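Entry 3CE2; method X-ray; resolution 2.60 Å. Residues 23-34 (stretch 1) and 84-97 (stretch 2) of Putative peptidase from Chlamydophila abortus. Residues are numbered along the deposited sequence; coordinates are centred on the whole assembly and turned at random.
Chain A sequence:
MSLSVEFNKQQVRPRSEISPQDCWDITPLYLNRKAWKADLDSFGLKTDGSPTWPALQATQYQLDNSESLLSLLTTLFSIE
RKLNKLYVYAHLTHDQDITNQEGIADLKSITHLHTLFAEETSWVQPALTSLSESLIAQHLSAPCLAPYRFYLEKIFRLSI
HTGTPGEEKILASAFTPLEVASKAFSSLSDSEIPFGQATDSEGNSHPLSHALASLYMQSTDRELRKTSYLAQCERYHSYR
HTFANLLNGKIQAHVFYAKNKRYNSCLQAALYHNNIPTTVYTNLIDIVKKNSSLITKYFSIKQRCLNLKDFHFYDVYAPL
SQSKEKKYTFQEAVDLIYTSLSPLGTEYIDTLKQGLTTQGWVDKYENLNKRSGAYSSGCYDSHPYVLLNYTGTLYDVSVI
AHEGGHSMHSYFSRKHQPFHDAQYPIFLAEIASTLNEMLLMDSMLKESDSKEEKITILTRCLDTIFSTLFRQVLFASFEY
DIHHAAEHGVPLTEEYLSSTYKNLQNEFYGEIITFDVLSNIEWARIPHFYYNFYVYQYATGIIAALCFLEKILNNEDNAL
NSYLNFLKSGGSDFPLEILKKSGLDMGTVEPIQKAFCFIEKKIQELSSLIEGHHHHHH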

ATOM      1  N   CYS A  23     -20.088   8.278 -16.585  1.00 50.24           N
ATOM      2  CA  CYS A  23     -20.104   7.255 -15.573  1.00 56.99           C
ATOM      3  C   CYS A  23     -19.535   5.952 -16.070  1.00 54.98           C
ATOM      4  O   CYS A  23     -19.495   5.693 -17.266  1.00 56.64           O
ATOM      5  CB  CYS A  23     -21.540   7.022 -15.100  1.00 59.27           C
ATOM      6  SG  CYS A  23     -22.339   8.562 -14.733  1.00 60.20           S
ATOM      7  N   TRP A  24     -19.101   5.132 -15.131  1.00 50.66           N
ATOM      8  CA  TRP A  24     -18.666   3.835 -15.487  1.00 54.75           C
ATOM      9  C   TRP A  24     -19.893   3.038 -15.887  1.00 60.56           C
ATOM     10  O   TRP A  24     -21.024   3.387 -15.519  1.00 53.59           O
ATOM     11  CB  TRP A  24     -17.890   3.158 -14.354  1.00 51.80           C
ATOM     12  CG  TRP A  24     -18.523   3.187 -13.016  1.00 51.22           C
ATOM     13  CD1 TRP A  24     -19.858   3.203 -12.725  1.00 50.65           C
ATOM     14  CD2 TRP A  24     -17.837   3.168 -11.762  1.00 51.60           C
ATOM     15  NE1 TRP A  24     -20.043   3.210 -11.366  1.00 50.30           N
ATOM     16  CE2 TRP A  24     -18.819   3.194 -10.750  1.00 51.17           C
ATOM     17  CE3 TRP A  24     -16.483   3.139 -11.396  1.00 50.31           C
ATOM     18  CZ2 TRP A  24     -18.493   3.193  -9.392  1.00 50.99           C
ATOM     19  CZ3 TRP A  24     -16.158   3.133 -10.046  1.00 51.39           C
ATOM     20  CH2 TRP A  24     -17.160   3.159  -9.062  1.00 52.63           C
ATOM     21  N   ASP A  25     -19.639   1.983 -16.670  1.00 65.01           N
ATOM     22  CA  ASP A  25     -20.654   1.070 -17.162  1.00 61.51           C
ATOM     23  C   ASP A  25     -20.487  -0.272 -16.476  1.00 57.22           C
ATOM     24  O   ASP A  25     -19.603  -1.070 -16.822  1.00 56.38           O
ATOM     25  CB  ASP A  25     -20.546   0.909 -18.680  1.00 63.49           C
ATOM     26  CG  ASP A  25     -21.467  -0.192 -19.228  1.00 67.37           C
ATOM     27  OD1 ASP A  25     -22.370  -0.672 -18.514  1.00 63.63           O
ATOM     28  OD2 ASP A  25     -21.281  -0.584 -20.393  1.00 72.11           O
ATOM     29  N   ILE A  26     -21.363  -0.514 -15.512  1.00 52.60           N
ATOM     30  CA  ILE A  26     -21.307  -1.706 -14.702  1.00 50.55           C
ATOM     31  C   ILE A  26     -22.295  -2.762 -15.171  1.00 53.79           C
ATOM     32  O   ILE A  26     -22.466  -3.782 -14.515  1.00 56.11           O
ATOM     33  CB  ILE A  26     -21.625  -1.354 -13.250  1.00 55.64           C
ATOM     34  CG1 ILE A  26     -23.021  -0.713 -13.165  1.00 56.84           C
ATOM     35  CG2 ILE A  26     -20.547  -0.413 -12.679  1.00 56.75           C
ATOM     36  CD1 ILE A  26     -23.582  -0.665 -11.759  1.00 58.68           C
ATOM     37  N   THR A  27     -22.957  -2.522 -16.295  1.00 55.63           N
ATOM     38  CA  THR A  27     -23.907  -3.498 -16.840  1.00 58.37           C
ATOM     39  C   THR A  27     -23.266  -4.841 -17.231  1.00 60.57           C
ATOM     40  O   THR A  27     -23.891  -5.874 -17.038  1.00 65.15           O
ATOM     41  CB  THR A  27     -24.732  -2.932 -18.030  1.00 61.78           C
ATOM     42  OG1 THR A  27     -23.846  -2.365 -18.998  1.00 66.22           O
ATOM     43  CG2 THR A  27     -25.693  -1.842 -17.565  1.00 59.57           C
ATOM     44  N   PRO A  28     -22.018  -4.840 -17.769  1.00 64.01           N
ATOM     45  CA  PRO A  28     -21.336  -6.141 -17.984  1.00 57.56           C
ATOM     46  C   PRO A  28     -21.343  -7.070 -16.763  1.00 55.99           C
ATOM     47  O   PRO A  28     -21.251  -8.286 -16.924  1.00 63.59           O
ATOM     48  CB  PRO A  28     -19.905  -5.739 -18.333  1.00 56.07           C
ATOM     49  CG  PRO A  28     -20.049  -4.389 -18.988  1.00 62.66           C
ATOM     50  CD  PRO A  28     -21.185  -3.708 -18.235  1.00 64.02           C
ATOM     51  N   LEU A  29     -21.455  -6.527 -15.558  1.00 53.57           N
ATOM     52  CA  LEU A  29     -21.596  -7.375 -14.379  1.00 54.95           C
ATOM     53  C   LEU A  29     -23.027  -7.878 -14.268  1.00 56.81           C
ATOM     54  O   LEU A  29     -23.289  -9.085 -14.296  1.00 57.25           O
ATOM     55  CB  LEU A  29     -21.221  -6.615 -13.118  1.00 52.71           C
ATOM     56  CG  LEU A  29     -19.731  -6.591 -12.816  1.00 56.70           C
ATOM     57  CD1 LEU A  29     -19.366  -5.271 -12.244  1.00 54.45           C
ATOM     58  CD2 LEU A  29     -19.390  -7.677 -11.826  1.00 63.81           C
ATOM     59  N   TYR A  30     -23.947  -6.932 -14.125  1.00 56.54           N
ATOM     60  CA  TYR A  30     -25.358  -7.222 -14.118  1.00 54.38           C
ATOM     61  C   TYR A  30     -26.102  -6.186 -14.917  1.00 60.24           C
ATOM     62  O   TYR A  30     -25.853  -4.985 -14.786  1.00 63.59           O
ATOM     63  CB  TYR A  30     -25.875  -7.256 -12.699  1.00 56.09           C
ATOM     64  CG  TYR A  30     -25.301  -8.403 -11.913  1.00 54.67           C
ATOM     65  CD1 TYR A  30     -25.831  -9.683 -12.031  1.00 51.38           C
ATOM     66  CD2 TYR A  30     -24.217  -8.209 -11.074  1.00 52.61           C
ATOM     67  CE1 TYR A  30     -25.298 -10.737 -11.317  1.00 58.84           C
ATOM     68  CE2 TYR A  30     -23.675  -9.245 -10.356  1.00 54.60           C
ATOM     69  CZ  TYR A  30     -24.209 -10.508 -10.478  1.00 58.45           C
ATOM     70  OH  TYR A  30     -23.661 -11.540  -9.753  1.00 57.74           O
ATOM     71  N   LEU A  31     -27.017  -6.658 -15.753  1.00 65.58           N
ATOM     72  CA  LEU A  31     -27.884  -5.772 -16.526  1.00 71.63           C
ATOM     73  C   LEU A  31     -28.474  -4.646 -15.677  1.00 65.86           C
ATOM     74  O   LEU A  31     -28.451  -3.485 -16.074  1.00 64.58           O
ATOM     75  CB  LEU A  31     -29.008  -6.573 -17.205  1.00 80.28           C
ATOM     76  CG  LEU A  31     -28.575  -7.342 -18.459  1.00 86.27           C
ATOM     77  CD1 LEU A  31     -29.699  -8.247 -18.981  1.00 86.85           C
ATOM     78  CD2 LEU A  31     -28.063  -6.361 -19.546  1.00 87.74           C
ATOM     79  N   ASN A  32     -28.985  -5.008 -14.506  1.00 60.26           N
ATOM     80  CA  ASN A  32     -29.650  -4.076 -13.615  1.00 62.52           C
ATOM     81  C   ASN A  32     -29.782  -4.730 -12.268  1.00 61.45           C
ATOM     82  O   ASN A  32     -29.538  -5.934 -12.123  1.00 63.81           O
ATOM     83  CB  ASN A  32     -31.056  -3.782 -14.125  1.00 66.06           C
ATOM     84  CG  ASN A  32     -31.794  -5.049 -14.530  1.00 67.25           C
ATOM     85  OD1 ASN A  32     -31.957  -5.993 -13.733  1.00 68.24           O
ATOM     86  ND2 ASN A  32     -32.223  -5.088 -15.781  1.00 62.37           N
ATOM     87  N   ARG A  33     -30.202  -3.948 -11.283  1.00 59.43           N
ATOM     88  CA  ARG A  33     -30.271  -4.468  -9.940  1.00 60.58           C
ATOM     89  C   ARG A  33     -31.132  -5.724  -9.856  1.00 61.89           C
ATOM     90  O   ARG A  33     -30.827  -6.628  -9.082  1.00 55.26           O
ATOM     91  CB  ARG A  33     -30.766  -3.416  -8.954  1.00 58.64           C
ATOM     92  CG  ARG A  33     -31.452  -4.081  -7.771  1.00 61.10           C
ATOM     93  CD  ARG A  33     -31.537  -3.191  -6.587  1.00 61.88           C
ATOM     94  NE  ARG A  33     -31.603  -3.941  -5.332  1.00 63.27           N
ATOM     95  CZ  ARG A  33     -32.580  -4.781  -5.016  1.00 58.00           C
ATOM     96  NH1 ARG A  33     -33.558  -5.011  -5.879  1.00 57.82           N
ATOM     97  NH2 ARG A  33     -32.560  -5.409  -3.851  1.00 52.22           N
ATOM     98  N   LYS A  34     -32.206  -5.789 -10.649  1.00 70.10           N
ATOM     99  CA  LYS A  34     -33.111  -6.945 -10.570  1.00 74.20           C
ATOM    100  C   LYS A  34     -32.331  -8.250 -10.727  1.00 67.24           C
ATOM    101  O   LYS A  34     -32.458  -9.148  -9.898  1.00 65.04           O
ATOM    102  CB  LYS A  34     -34.262  -6.858 -11.584  1.00 77.77           C
ATOM    103  CG  LYS A  34     -35.567  -7.501 -11.058  1.00 85.76           C
ATOM    104  CD  LYS A  34     -36.603  -7.812 -12.157  1.00 85.32           C
ATOM    105  CE  LYS A  34     -36.289  -9.133 -12.865  1.00 92.59           C
ATOM    106  NZ  LYS A  34     -35.766 -10.169 -11.909  1.00 94.64           N
TER
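Stretch 2 84-97: NKLYVYAHLTHDQD

The most distinctive element of this contact is an aromatic pair: the edge of the Tyr30 ring meets the face of the Tyr89 ring, with centroids 5.2 Å apart and planes at 84°. Tyr30 CB also lies over that face, 4.2 Å from the Tyr89 ring centroid and 27° off its normal, so backbone-proximal and ring atoms of Tyr30 both pack on Tyr89.

Stretch 2 is helical from Asn84, as the i to i+4 backbone bonds attest, whereas stretch 1 is mostly loop, with helical phi/psi at 27-29 and a helix starting at Arg33. From Trp24 to Tyr30 the contacts move back along the helix, from Gln96 to Lys85, so this part of the loop runs against the helix direction. The closest CA approach in register is Leu29 CA to Tyr89 CA, 6.7 Å.

Hydrogen bonds mark both ends of the helix's contact region. Trp24 NE1 donates to Gln96 OE1 at 2.6 Å and 160°, in keeping with the oxygen's position at the ring edge; Lys85 NZ donates to Leu29 O at 3.2 Å. Between them, apolar side chains fill the gap: Trp24 CH2 is 3.6 Å from Leu92 CD2, Ile26 CG2 3.8 Å from Leu92 CD1, and Ile26 CD1 3.6 Å from Tyr89 CE1. Together the stretches bury 764 Å², both sides summed.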

ATOM      1  N   ASN A  84     -17.768 -12.432  -5.038  1.00 51.31           N
ATOM      2  CA  ASN A  84     -16.971 -11.247  -5.383  1.00 45.01           C
ATOM      3  C   ASN A  84     -17.627 -10.427  -6.484  1.00 47.59           C
ATOM      4  O   ASN A  84     -17.634  -9.204  -6.430  1.00 52.43           O
ATOM      5  CB  ASN A  84     -15.558 -11.637  -5.819  1.00 49.09           C
ATOM      6  CG  ASN A  84     -14.715 -12.160  -4.672  1.00 52.97           C
ATOM      7  OD1 ASN A  84     -15.192 -12.278  -3.541  1.00 51.37           O
ATOM      8  ND2 ASN A  84     -13.454 -12.494  -4.962  1.00 50.45           N
ATOM      9  N   LYS A  85     -18.158 -11.101  -7.494  1.00 42.61           N
ATOM     10  CA  LYS A  85     -18.877 -10.432  -8.559  1.00 45.68           C
ATOM     11  C   LYS A  85     -20.036  -9.631  -7.944  1.00 48.32           C
ATOM     12  O   LYS A  85     -20.245  -8.470  -8.270  1.00 47.75           O
ATOM     13  CB  LYS A  85     -19.386 -11.493  -9.538  1.00 49.63           C
ATOM     14  CG  LYS A  85     -20.067 -11.015 -10.799  1.00 54.46           C
ATOM     15  CD  LYS A  85     -20.325 -12.240 -11.686  1.00 62.86           C
ATOM     16  CE  LYS A  85     -21.383 -11.984 -12.763  1.00 70.51           C
ATOM     17  NZ  LYS A  85     -20.880 -11.151 -13.908  1.00 73.35           N
ATOM     18  N   LEU A  86     -20.784 -10.248  -7.036  1.00 49.32           N
ATOM     19  CA  LEU A  86     -21.933  -9.593  -6.445  1.00 45.65           C
ATOM     20  C   LEU A  86     -21.455  -8.483  -5.537  1.00 50.79           C
ATOM     21  O   LEU A  86     -22.090  -7.433  -5.427  1.00 55.69           O
ATOM     22  CB  LEU A  86     -22.738 -10.571  -5.610  1.00 46.04           C
ATOM     23  CG  LEU A  86     -23.531 -11.651  -6.332  1.00 44.36           C
ATOM     24  CD1 LEU A  86     -23.875 -12.752  -5.312  1.00 40.03           C
ATOM     25  CD2 LEU A  86     -24.769 -11.061  -7.001  1.00 43.23           C
ATOM     26  N   TYR A  87     -20.337  -8.708  -4.867  1.00 41.29           N
ATOM     27  CA  TYR A  87     -19.845  -7.682  -3.987  1.00 40.98           C
ATOM     28  C   TYR A  87     -19.478  -6.420  -4.752  1.00 45.47           C
ATOM     29  O   TYR A  87     -19.911  -5.317  -4.439  1.00 51.32           O
ATOM     30  CB  TYR A  87     -18.633  -8.168  -3.241  1.00 40.88           C
ATOM     31  CG  TYR A  87     -18.200  -7.166  -2.222  1.00 46.54           C
ATOM     32  CD1 TYR A  87     -18.711  -7.211  -0.915  1.00 47.03           C
ATOM     33  CD2 TYR A  87     -17.306  -6.143  -2.560  1.00 44.08           C
ATOM     34  CE1 TYR A  87     -18.317  -6.286   0.039  1.00 44.35           C
ATOM     35  CE2 TYR A  87     -16.906  -5.206  -1.615  1.00 48.00           C
ATOM     36  CZ  TYR A  87     -17.420  -5.288  -0.318  1.00 46.15           C
ATOM     37  OH  TYR A  87     -17.039  -4.372   0.614  1.00 43.78           O
ATOM     38  N   VAL A  88     -18.662  -6.610  -5.766  1.00 44.95           N
ATOM     39  CA  VAL A  88     -18.129  -5.535  -6.524  1.00 42.06           C
ATOM     40  C   VAL A  88     -19.279  -4.731  -7.077  1.00 45.89           C
ATOM     41  O   VAL A  88     -19.278  -3.501  -7.005  1.00 48.54           O
ATOM     42  CB  VAL A  88     -17.207  -6.091  -7.636  1.00 43.77           C
ATOM     43  CG1 VAL A  88     -16.980  -5.064  -8.728  1.00 41.42           C
ATOM     44  CG2 VAL A  88     -15.869  -6.542  -7.009  1.00 41.98           C
ATOM     45  N   TYR A  89     -20.281  -5.421  -7.602  1.00 47.28           N
ATOM     46  CA  TYR A  89     -21.429  -4.730  -8.189  1.00 49.29           C
ATOM     47  C   TYR A  89     -22.162  -3.861  -7.163  1.00 49.71           C
ATOM     48  O   TYR A  89     -22.484  -2.715  -7.441  1.00 52.26           O
ATOM     49  CB  TYR A  89     -22.420  -5.722  -8.784  1.00 50.89           C
ATOM     50  CG  TYR A  89     -23.612  -5.034  -9.373  1.00 50.48           C
ATOM     51  CD1 TYR A  89     -23.611  -4.652 -10.701  1.00 50.65           C
ATOM     52  CD2 TYR A  89     -24.734  -4.740  -8.600  1.00 51.97           C
ATOM     53  CE1 TYR A  89     -24.674  -4.013 -11.256  1.00 53.19           C
ATOM     54  CE2 TYR A  89     -25.817  -4.083  -9.147  1.00 49.63           C
ATOM     55  CZ  TYR A  89     -25.777  -3.725 -10.483  1.00 52.59           C
ATOM     56  OH  TYR A  89     -26.833  -3.088 -11.091  1.00 54.19           O
ATOM     57  N   ALA A  90     -22.443  -4.421  -5.988  1.00 47.42           N
ATOM     58  CA  ALA A  90     -23.122  -3.682  -4.919  1.00 47.63           C
ATOM     59  C   ALA A  90     -22.286  -2.489  -4.405  1.00 50.88           C
ATOM     60  O   ALA A  90     -22.785  -1.364  -4.261  1.00 50.39           O
ATOM     61  CB  ALA A  90     -23.470  -4.617  -3.786  1.00 35.49           C
ATOM     62  N   HIS A  91     -21.011  -2.748  -4.145  1.00 51.95           N
ATOM     63  CA  HIS A  91     -20.086  -1.731  -3.627  1.00 52.00           C
ATOM     64  C   HIS A  91     -19.894  -0.569  -4.615  1.00 47.27           C
ATOM     65  O   HIS A  91     -19.868   0.598  -4.229  1.00 41.56           O
ATOM     66  CB  HIS A  91     -18.753  -2.396  -3.250  1.00 52.76           C
ATOM     67  CG  HIS A  91     -17.612  -1.444  -3.115  1.00 68.74           C
ATOM     68  ND1 HIS A  91     -16.686  -1.242  -4.124  1.00 69.65           N
ATOM     69  CD2 HIS A  91     -17.238  -0.643  -2.087  1.00 73.35           C
ATOM     70  CE1 HIS A  91     -15.801  -0.345  -3.727  1.00 75.07           C
ATOM     71  NE2 HIS A  91     -16.108   0.030  -2.494  1.00 78.21           N
ATOM     72  N   LEU A  92     -19.767  -0.887  -5.896  1.00 47.39           N
ATOM     73  CA  LEU A  92     -19.608   0.151  -6.896  1.00 47.66           C
ATOM     74  C   LEU A  92     -20.886   0.983  -6.952  1.00 52.09           C
ATOM     75  O   LEU A  92     -20.821   2.202  -7.092  1.00 54.94           O
ATOM     76  CB  LEU A  92     -19.325  -0.453  -8.277  1.00 43.23           C
ATOM     77  CG  LEU A  92     -18.024  -1.182  -8.601  1.00 44.69           C
ATOM     78  CD1 LEU A  92     -18.053  -1.617 -10.079  1.00 46.09           C
ATOM     79  CD2 LEU A  92     -16.805  -0.320  -8.314  1.00 42.04           C
ATOM     80  N   THR A  93     -22.041   0.314  -6.861  1.00 51.69           N
ATOM     81  CA  THR A  93     -23.351   0.979  -6.926  1.00 55.72           C
ATOM     82  C   THR A  93     -23.512   1.953  -5.750  1.00 50.13           C
ATOM     83  O   THR A  93     -23.838   3.122  -5.936  1.00 51.62           O
ATOM     84  CB  THR A  93     -24.523  -0.064  -6.950  1.00 59.62           C
ATOM     85  OG1 THR A  93     -24.529  -0.753  -8.212  1.00 63.95           O
ATOM     86  CG2 THR A  93     -25.885   0.613  -6.743  1.00 49.31           C
ATOM     87  N   HIS A  94     -23.236   1.451  -4.554  1.00 39.57           N
ATOM     88  CA  HIS A  94     -23.208   2.226  -3.336  1.00 41.59           C
ATOM     89  C   HIS A  94     -22.326   3.461  -3.421  1.00 46.72           C
ATOM     90  O   HIS A  94     -22.664   4.500  -2.890  1.00 53.30           O
ATOM     91  CB  HIS A  94     -22.754   1.321  -2.190  1.00 45.71           C
ATOM     92  CG  HIS A  94     -22.484   2.042  -0.906  1.00 54.55           C
ATOM     93  ND1 HIS A  94     -23.477   2.653  -0.169  1.00 56.65           N
ATOM     94  CD2 HIS A  94     -21.335   2.218  -0.207  1.00 58.56           C
ATOM     95  CE1 HIS A  94     -22.949   3.177   0.925  1.00 56.84           C
ATOM     96  NE2 HIS A  94     -21.651   2.927   0.927  1.00 54.67           N
ATOM     97  N   ASP A  95     -21.183   3.363  -4.084  1.00 50.68           N
ATOM     98  CA  ASP A  95     -20.248   4.471  -4.079  1.00 46.02           C
ATOM     99  C   ASP A  95     -20.676   5.603  -5.001  1.00 51.45           C
ATOM    100  O   ASP A  95     -20.153   6.728  -4.917  1.00 47.97           O
ATOM    101  CB  ASP A  95     -18.849   3.984  -4.427  1.00 49.46           C
ATOM    102  CG  ASP A  95     -18.175   3.279  -3.265  1.00 54.05           C
ATOM    103  OD1 ASP A  95     -18.721   3.329  -2.141  1.00 58.75           O
ATOM    104  OD2 ASP A  95     -17.101   2.673  -3.476  1.00 54.55           O
ATOM    105  N   GLN A  96     -21.626   5.314  -5.885  1.00 55.59           N
ATOM    106  CA  GLN A  96     -22.177   6.352  -6.758  1.00 58.43           C
ATOM    107  C   GLN A  96     -22.946   7.409  -5.964  1.00 56.61           C
ATOM    108  O   GLN A  96     -22.973   8.584  -6.350  1.00 55.68           O
ATOM    109  CB  GLN A  96     -23.084   5.729  -7.810  1.00 56.91           C
ATOM    110  CG  GLN A  96     -22.311   5.109  -8.935  1.00 53.65           C
ATOM    111  CD  GLN A  96     -23.100   4.079  -9.713  1.00 47.37           C
ATOM    112  OE1 GLN A  96     -22.574   3.465 -10.629  1.00 52.68           O
ATOM    113  NE2 GLN A  96     -24.351   3.871  -9.343  1.00 37.68           N
ATOM    114  N   ASP A  97     -23.547   6.963  -4.854  1.00 54.95           N
ATOM    115  CA  ASP A  97     -24.368   7.788  -3.958  1.00 54.39           C
ATOM    116  C   ASP A  97     -24.491   7.098  -2.595  1.00 46.73           C
ATOM    117  O   ASP A  97     -25.279   6.184  -2.417  1.00 49.78           O
ATOM    118  CB  ASP A  97     -25.748   8.035  -4.580  1.00 55.83           C
ATOM    119  CG  ASP A  97     -26.691   8.806  -3.657  1.00 68.81           C
ATOM    120  OD1 ASP A  97     -26.278   9.253  -2.548  1.00 68.95           O
ATOM    121  OD2 ASP A  97     -27.872   8.950  -4.053  1.00 73.94           O
TER